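Copper-containing nitrite reductase (Thermus scotoductus, PDB 6HBE) probably catalyses the one-electron reduction of nitrite to nitric oxide at copper centres, working as a homotrimer. Local coordinates at residues I221-M225 with V235-A241. Residues are numbered along the deposited sequence; the frame is centred on the assembly and turned at random.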
loop_
_atom_site.group_PDB
_atom_site.type_symbol
_atom_site.label_atom_id
_atom_site.label_comp_id
_atom_site.label_asym_id
_atom_site.label_seq_id
_atom_site.Cartn_x
_atom_site.Cartn_y
_atom_site.Cartn_z
ATOM N N ILE C 221 -19.843 12.172 -14.215
ATOM C CA ILE C 221 -20.322 11.449 -13.031
ATOM C C ILE C 221 -21.009 10.223 -13.589
ATOM O O ILE C 221 -21.959 10.377 -14.366
ATOM C CB ILE C 221 -21.314 12.320 -12.187
ATOM C CG1 ILE C 221 -20.576 13.546 -11.634
ATOM C CG2 ILE C 221 -21.908 11.546 -11.023
ATOM C CD1 ILE C 221 -21.426 14.538 -10.857
ATOM N N PHE C 222 -20.527 9.023 -13.225
ATOM C CA PHE C 222 -21.057 7.770 -13.761
ATOM C C PHE C 222 -22.510 7.592 -13.325
ATOM O O PHE C 222 -22.841 7.665 -12.136
ATOM C CB PHE C 222 -20.235 6.525 -13.332
ATOM C CG PHE C 222 -18.771 6.571 -13.714
ATOM C CD1 PHE C 222 -18.383 6.897 -14.995
ATOM C CD2 PHE C 222 -17.798 6.221 -12.797
ATOM C CE1 PHE C 222 -17.037 6.911 -15.365
ATOM C CE2 PHE C 222 -16.449 6.243 -13.148
ATOM C CZ PHE C 222 -16.070 6.566 -14.443
ATOM N N GLU C 223 -23.387 7.352 -14.292
ATOM C CA GLU C 223 -24.820 7.315 -13.999
ATOM C C GLU C 223 -25.218 6.042 -13.255
ATOM O O GLU C 223 -25.897 6.108 -12.214
ATOM C CB GLU C 223 -25.626 7.492 -15.281
ATOM C CG GLU C 223 -25.171 8.745 -16.055
ATOM C CD GLU C 223 -26.145 9.211 -17.097
ATOM O OE1 GLU C 223 -27.353 9.276 -16.784
ATOM O OE2 GLU C 223 -25.697 9.514 -18.224
ATOM N N TYR C 224 -24.819 4.894 -13.801
ATOM C CA TYR C 224 -25.118 3.584 -13.200
ATOM C C TYR C 224 -23.863 2.715 -13.225
ATOM O O TYR C 224 -23.196 2.666 -14.233
ATOM C CB TYR C 224 -26.216 2.845 -13.986
ATOM C CG TYR C 224 -27.486 3.634 -14.258
ATOM C CD1 TYR C 224 -28.181 4.274 -13.229
ATOM C CD2 TYR C 224 -28.028 3.694 -15.555
ATOM C CE1 TYR C 224 -29.354 5.006 -13.479
ATOM C CE2 TYR C 224 -29.206 4.423 -15.821
ATOM C CZ TYR C 224 -29.859 5.077 -14.783
ATOM O OH TYR C 224 -31.027 5.776 -15.051
ATOM N N MET C 225 -23.583 2.000 -12.138
ATOM C CA MET C 225 -22.481 1.043 -12.073
ATOM C C MET C 225 -22.965 -0.263 -11.450
ATOM O O MET C 225 -23.827 -0.251 -10.604
ATOM C CB MET C 225 -21.310 1.579 -11.240
ATOM C CG MET C 225 -21.014 3.044 -11.416
ATOM S SD MET C 225 -19.414 3.579 -10.779
ATOM C CE MET C 225 -19.538 3.077 -9.071
ATOM N N VAL C 235 -25.157 0.715 -8.183
ATOM C CA VAL C 235 -24.707 1.903 -7.476
ATOM C C VAL C 235 -24.939 3.049 -8.449
ATOM O O VAL C 235 -24.640 2.895 -9.649
ATOM C CB VAL C 235 -23.174 1.783 -7.178
ATOM C CG1 VAL C 235 -22.620 3.046 -6.523
ATOM C CG2 VAL C 235 -22.889 0.554 -6.327
ATOM N N VAL C 236 -25.476 4.181 -7.981
ATOM C CA VAL C 236 -25.765 5.304 -8.876
ATOM C C VAL C 236 -24.963 6.569 -8.544
ATOM O O VAL C 236 -24.625 6.816 -7.380
ATOM C CB VAL C 236 -27.284 5.641 -8.927
ATOM C CG1 VAL C 236 -28.103 4.383 -9.169
ATOM C CG2 VAL C 236 -27.775 6.319 -7.662
ATOM N N GLY C 237 -24.726 7.396 -9.565
ATOM C CA GLY C 237 -24.202 8.740 -9.362
ATOM C C GLY C 237 -22.832 8.871 -8.704
ATOM O O GLY C 237 -22.677 9.625 -7.719
ATOM N N ALA C 238 -21.847 8.190 -9.282
ATOM C CA ALA C 238 -20.527 8.048 -8.670
ATOM C C ALA C 238 -19.383 8.768 -9.399
ATOM O O ALA C 238 -19.229 8.680 -10.638
ATOM C CB ALA C 238 -20.197 6.563 -8.513
ATOM N N GLN C 239 -18.565 9.452 -8.622
ATOM C CA GLN C 239 -17.313 10.031 -9.141
ATOM C C GLN C 239 -16.166 9.024 -9.282
ATOM O O GLN C 239 -15.193 9.308 -9.984
ATOM C CB GLN C 239 -16.866 11.228 -8.284
ATOM C CG GLN C 239 -16.138 10.870 -6.989
ATOM C CD GLN C 239 -16.313 11.912 -5.911
ATOM O OE1 GLN C 239 -15.641 12.943 -5.900
ATOM N NE2 GLN C 239 -17.192 11.630 -4.973
ATOM N N THR C 240 -16.260 7.893 -8.576
ATOM C CA THR C 240 -15.257 6.854 -8.566
ATOM C C THR C 240 -15.906 5.449 -8.526
ATOM O O THR C 240 -16.999 5.289 -7.978
ATOM C CB THR C 240 -14.321 6.958 -7.335
ATOM O OG1 THR C 240 -15.075 7.255 -6.166
ATOM C CG2 THR C 240 -13.251 7.985 -7.538
ATOM N N ALA C 241 -15.204 4.468 -9.101
ATOM C CA ALA C 241 -15.504 3.051 -8.982
ATOM C C ALA C 241 -14.336 2.340 -8.257
ATOM O O ALA C 241 -13.285 2.090 -8.855
ATOM C CB ALA C 241 -15.724 2.452 -10.357
#
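Both strands of this antiparallel hairpin bend at the same level, each through its own bulge. In the 235-241 segment G237 and A238 together face F222, a G1 bulge in which G237 has positive phi; in 221-225, E223 and Y224 form a classic bulge against E252 of strand 248-254. Backbone pairing persists through the corner: F222 N to A238 O (2.9 Å) and A238 N to F222 O (3.1 Å) flank it at one end, M225 N to V235 O (2.8 Å) and its reciprocal at the other, with G237 N to E223 O (3.2 Å) between them. Inside the bend M225 spans the corner of the 235-241 segment, its CE 3.6 Å from A238 CB and its SD 3.9 Å from A241 CB, so one side chain fills the concave corner beside W249. On the opposite face Y224 CD1 meets V236 CG1 at 4.1 Å, while the E223 carboxylate forms a salt bridge with R254. Q239 OE1 hydrogen-bonds to ND1 of H80, a type 2 copper ligand, and T240 OG1 to OD1 of D247, both of a neighbouring subunit. The arrangement is a bulged hairpin whose strands bend over from one sheet of the cupredoxin-type β-sandwich to the other, here at the trimer interface beside a copper site.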